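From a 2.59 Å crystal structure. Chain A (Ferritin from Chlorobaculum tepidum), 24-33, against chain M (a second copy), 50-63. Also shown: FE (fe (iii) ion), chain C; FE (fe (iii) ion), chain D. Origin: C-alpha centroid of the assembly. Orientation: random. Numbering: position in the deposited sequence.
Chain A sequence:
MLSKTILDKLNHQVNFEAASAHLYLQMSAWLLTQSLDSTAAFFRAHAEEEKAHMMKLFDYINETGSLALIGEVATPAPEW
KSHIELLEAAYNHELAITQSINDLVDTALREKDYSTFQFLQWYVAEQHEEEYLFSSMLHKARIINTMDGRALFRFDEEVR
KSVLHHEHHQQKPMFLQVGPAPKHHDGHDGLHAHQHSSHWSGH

Chain A 24-33: YLQMSAWLLT
Chain M (50-63) EKAHMMKLFDYINE

Two α-helices from separate copies of the ferritin subunit, A24-33 and M50-63, run nearly parallel, with a crossing angle of -20° and a closest axial approach of 10.4 Å. Phi/psi values are mostly near -63/-42, with psi -20° at Thr A33, and i to i+4 hydrogen bonds such as Ala A29 N to Leu A25 O (3.0 Å) hold each backbone. Ala A29 CA lies 6.6 Å from Asn M62 CA, setting the register.

No hydrogen bond crosses the contact, which buries 333 Å², both sides summed, and rests on shape. Leu A25 (chi1 -109°, chi2 16°, both off-rotamer) fits a pocket lined by Lys M51, Met M54, Met M55 and Phe M58. Its CD2 makes apolar contact with Met M54 CE (ttp, 3.8 Å), its CD1 with Met M55 CE (mmm, 3.9 Å); Lys M51 NZ (t, 130°, t, t) merely packs 3.5 Å from Leu A25 CD2. The Phe M58 ring tip (chi1 t, chi2 92°) lodges where small Ala A29 leaves room: Phe M58 CZ lies 3.7 Å from Ala A29 CB and 3.2 Å from Leu A25 O, near the ring plane, so the weakly positive edge faces the carbonyl. One turn on, Asn M62 ND2 (chi1 m, chi2 -28°) packs 3.7 Å from Ala A29 CB and 3.9 Å from Leu A32 CD1 (mt); Asn M62 OD1 is hydrogen-bonded elsewhere in the structure.

Away from this contact, Glu M50 OE1 and His M53 ND1 both bind FE (chain C), each at 2.1 Å; Glu M50 OE2 binds FE (chain D) at 1.9 Å.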

# COMPACT_ATOMS: atom_id res chain seq x y z
N TYR A 24 -0.24 -41.46 -29.47
CA TYR A 24 0.80 -40.84 -28.66
C TYR A 24 0.74 -41.24 -27.18
O TYR A 24 1.77 -41.35 -26.51
CB TYR A 24 0.78 -39.34 -28.85
CG TYR A 24 1.08 -38.89 -30.27
CD1 TYR A 24 1.83 -39.64 -31.12
CD2 TYR A 24 0.64 -37.66 -30.73
CE1 TYR A 24 2.13 -39.21 -32.39
CE2 TYR A 24 0.93 -37.23 -31.99
CZ TYR A 24 1.69 -38.01 -32.82
OH TYR A 24 1.99 -37.57 -34.11
N LEU A 25 -0.45 -41.48 -26.65
CA LEU A 25 -0.55 -42.05 -25.32
C LEU A 25 0.16 -43.40 -25.26
O LEU A 25 0.91 -43.69 -24.35
CB LEU A 25 -2.01 -42.24 -24.94
CG LEU A 25 -2.64 -41.34 -23.89
CD1 LEU A 25 -1.87 -40.06 -23.57
CD2 LEU A 25 -4.04 -40.99 -24.31
N GLN A 26 -0.10 -44.24 -26.26
CA GLN A 26 0.46 -45.58 -26.28
C GLN A 26 1.97 -45.53 -26.41
O GLN A 26 2.67 -46.31 -25.76
CB GLN A 26 -0.16 -46.40 -27.41
CG GLN A 26 0.17 -47.88 -27.36
CD GLN A 26 -0.36 -48.54 -26.10
OE1 GLN A 26 -1.51 -48.98 -26.03
NE2 GLN A 26 0.49 -48.60 -25.08
N MET A 27 2.47 -44.59 -27.20
CA MET A 27 3.90 -44.41 -27.32
C MET A 27 4.48 -43.99 -25.98
O MET A 27 5.54 -44.47 -25.59
CB MET A 27 4.24 -43.36 -28.40
CG MET A 27 4.02 -43.83 -29.84
SD MET A 27 4.36 -42.52 -31.02
CE MET A 27 4.26 -43.45 -32.55
N SER A 28 3.81 -43.09 -25.29
CA SER A 28 4.25 -42.64 -23.99
C SER A 28 4.41 -43.79 -23.03
O SER A 28 5.43 -43.90 -22.34
CB SER A 28 3.24 -41.68 -23.39
OG SER A 28 3.73 -41.15 -22.17
N ALA A 29 3.43 -44.68 -23.01
CA ALA A 29 3.50 -45.86 -22.14
C ALA A 29 4.68 -46.75 -22.46
O ALA A 29 5.35 -47.24 -21.54
CB ALA A 29 2.22 -46.66 -22.24
N TRP A 30 4.93 -46.98 -23.76
CA TRP A 30 6.06 -47.82 -24.18
C TRP A 30 7.39 -47.17 -23.74
O TRP A 30 8.27 -47.85 -23.18
CB TRP A 30 6.05 -48.05 -25.68
CG TRP A 30 7.19 -48.93 -26.15
CD1 TRP A 30 7.21 -50.28 -26.15
CD2 TRP A 30 8.47 -48.51 -26.62
NE1 TRP A 30 8.42 -50.74 -26.59
CE2 TRP A 30 9.22 -49.66 -26.89
CE3 TRP A 30 9.06 -47.27 -26.83
CZ2 TRP A 30 10.51 -49.61 -27.38
CZ3 TRP A 30 10.34 -47.22 -27.32
CH2 TRP A 30 11.05 -48.38 -27.58
N LEU A 31 7.50 -45.86 -23.96
CA LEU A 31 8.70 -45.16 -23.62
C LEU A 31 9.02 -45.28 -22.15
O LEU A 31 10.19 -45.34 -21.76
CB LEU A 31 8.59 -43.70 -24.03
CG LEU A 31 8.64 -43.49 -25.54
CD1 LEU A 31 8.08 -42.14 -25.96
CD2 LEU A 31 10.07 -43.63 -26.04
N LEU A 32 7.99 -45.28 -21.30
CA LEU A 32 8.24 -45.44 -19.85
C LEU A 32 8.87 -46.81 -19.53
O LEU A 32 9.75 -46.87 -18.70
CB LEU A 32 6.96 -45.24 -19.03
CG LEU A 32 6.46 -43.80 -18.93
CD1 LEU A 32 5.07 -43.75 -18.37
CD2 LEU A 32 7.41 -42.94 -18.10
N THR A 33 8.49 -47.87 -20.26
CA THR A 33 9.15 -49.17 -20.06
C THR A 33 10.63 -49.17 -20.46
O THR A 33 11.37 -50.03 -20.02
CB THR A 33 8.47 -50.34 -20.82
OG1 THR A 33 8.74 -50.26 -22.23
CG2 THR A 33 6.97 -50.34 -20.55
N GLU M 50 -14.07 -38.32 -18.00
CA GLU M 50 -13.79 -39.71 -18.30
C GLU M 50 -12.37 -39.87 -18.80
O GLU M 50 -11.73 -40.86 -18.48
CB GLU M 50 -14.81 -40.28 -19.30
CG GLU M 50 -16.26 -40.29 -18.80
CD GLU M 50 -16.53 -41.19 -17.56
OE1 GLU M 50 -15.63 -42.02 -17.21
OE2 GLU M 50 -17.66 -41.06 -16.95
N LYS M 51 -11.86 -38.86 -19.52
CA LYS M 51 -10.48 -38.86 -19.97
C LYS M 51 -9.56 -38.83 -18.72
O LYS M 51 -8.56 -39.54 -18.68
CB LYS M 51 -10.13 -37.74 -21.02
CG LYS M 51 -8.67 -37.41 -20.83
CD LYS M 51 -7.91 -37.43 -22.15
CE LYS M 51 -6.37 -37.48 -22.05
NZ LYS M 51 -5.65 -38.06 -23.23
N ALA M 52 -9.89 -38.05 -17.70
CA ALA M 52 -9.09 -38.07 -16.46
C ALA M 52 -9.13 -39.43 -15.77
O ALA M 52 -8.13 -39.88 -15.21
CB ALA M 52 -9.56 -36.97 -15.50
N HIS M 53 -10.29 -40.09 -15.78
CA HIS M 53 -10.39 -41.43 -15.17
C HIS M 53 -9.46 -42.39 -15.89
O HIS M 53 -8.80 -43.19 -15.28
CB HIS M 53 -11.81 -42.00 -15.25
CG HIS M 53 -12.84 -41.21 -14.49
ND1 HIS M 53 -14.19 -41.45 -14.61
CD2 HIS M 53 -12.72 -40.16 -13.65
CE1 HIS M 53 -14.85 -40.60 -13.85
NE2 HIS M 53 -13.98 -39.81 -13.26
N MET M 54 -9.45 -42.28 -17.22
CA MET M 54 -8.62 -43.11 -18.03
C MET M 54 -7.16 -42.90 -17.67
O MET M 54 -6.42 -43.86 -17.48
CB MET M 54 -8.85 -42.81 -19.50
CG MET M 54 -7.94 -43.60 -20.44
SD MET M 54 -8.03 -43.03 -22.14
CE MET M 54 -6.99 -41.60 -21.99
N MET M 55 -6.74 -41.65 -17.61
CA MET M 55 -5.32 -41.33 -17.43
C MET M 55 -4.79 -41.76 -16.08
O MET M 55 -3.63 -42.13 -15.94
CB MET M 55 -5.06 -39.83 -17.61
CG MET M 55 -5.28 -39.33 -19.03
SD MET M 55 -4.38 -40.33 -20.23
CE MET M 55 -2.72 -39.81 -19.81
N LYS M 56 -5.65 -41.72 -15.09
CA LYS M 56 -5.24 -42.08 -13.76
C LYS M 56 -4.97 -43.61 -13.64
O LYS M 56 -3.98 -44.02 -13.03
CB LYS M 56 -6.29 -41.57 -12.79
CG LYS M 56 -6.19 -42.10 -11.40
CD LYS M 56 -7.08 -41.30 -10.46
CE LYS M 56 -7.13 -41.96 -9.08
NZ LYS M 56 -6.40 -41.15 -8.05
N LEU M 57 -5.81 -44.42 -14.28
CA LEU M 57 -5.56 -45.87 -14.47
C LEU M 57 -4.29 -46.14 -15.27
O LEU M 57 -3.45 -46.93 -14.90
CB LEU M 57 -6.69 -46.52 -15.26
CG LEU M 57 -7.83 -47.35 -14.70
CD1 LEU M 57 -7.62 -47.88 -13.29
CD2 LEU M 57 -9.17 -46.67 -14.78
N PHE M 58 -4.20 -45.47 -16.40
CA PHE M 58 -3.05 -45.54 -17.30
C PHE M 58 -1.77 -45.30 -16.53
O PHE M 58 -0.82 -46.06 -16.63
CB PHE M 58 -3.28 -44.50 -18.40
CG PHE M 58 -2.18 -44.35 -19.40
CD1 PHE M 58 -2.21 -45.09 -20.59
CD2 PHE M 58 -1.19 -43.40 -19.24
CE1 PHE M 58 -1.22 -44.94 -21.54
CE2 PHE M 58 -0.20 -43.24 -20.18
CZ PHE M 58 -0.21 -44.03 -21.32
N ASP M 59 -1.74 -44.25 -15.73
CA ASP M 59 -0.54 -43.96 -14.95
C ASP M 59 -0.25 -45.01 -13.90
O ASP M 59 0.91 -45.35 -13.68
CB ASP M 59 -0.64 -42.59 -14.26
CG ASP M 59 -0.61 -41.44 -15.24
OD1 ASP M 59 -0.18 -41.62 -16.42
OD2 ASP M 59 -0.99 -40.33 -14.81
N TYR M 60 -1.28 -45.49 -13.20
CA TYR M 60 -1.06 -46.48 -12.14
C TYR M 60 -0.42 -47.73 -12.75
O TYR M 60 0.63 -48.19 -12.31
CB TYR M 60 -2.36 -46.83 -11.45
CG TYR M 60 -2.23 -48.01 -10.50
CD1 TYR M 60 -1.63 -47.85 -9.27
CD2 TYR M 60 -2.69 -49.28 -10.85
CE1 TYR M 60 -1.47 -48.92 -8.41
CE2 TYR M 60 -2.54 -50.35 -10.00
CZ TYR M 60 -1.92 -50.17 -8.79
OH TYR M 60 -1.84 -51.21 -7.87
N ILE M 61 -1.00 -48.19 -13.86
CA ILE M 61 -0.45 -49.34 -14.54
C ILE M 61 1.04 -49.13 -14.87
O ILE M 61 1.88 -49.96 -14.52
CB ILE M 61 -1.21 -49.66 -15.82
CG1 ILE M 61 -2.61 -50.11 -15.48
CG2 ILE M 61 -0.53 -50.78 -16.57
CD1 ILE M 61 -3.57 -49.95 -16.64
N ASN M 62 1.35 -48.02 -15.52
CA ASN M 62 2.74 -47.75 -15.90
C ASN M 62 3.67 -47.64 -14.69
O ASN M 62 4.79 -48.10 -14.75
CB ASN M 62 2.85 -46.51 -16.79
CG ASN M 62 2.20 -46.71 -18.14
OD1 ASN M 62 2.12 -47.83 -18.65
ND2 ASN M 62 1.70 -45.62 -18.72
N GLU M 63 3.20 -47.03 -13.60
CA GLU M 63 4.01 -46.86 -12.40
C GLU M 63 4.35 -48.21 -11.80
O GLU M 63 5.44 -48.36 -11.25
CB GLU M 63 3.32 -45.99 -11.36
CG GLU M 63 3.32 -44.50 -11.70
CD GLU M 63 2.39 -43.64 -10.82
OE1 GLU M 63 1.89 -44.15 -9.79
OE2 GLU M 63 2.15 -42.46 -11.21
FE FE C . -15.25 -43.08 -15.40
FE FE D . -18.16 -42.21 -15.45
O HOH W 1 -14.55 -44.56 -13.44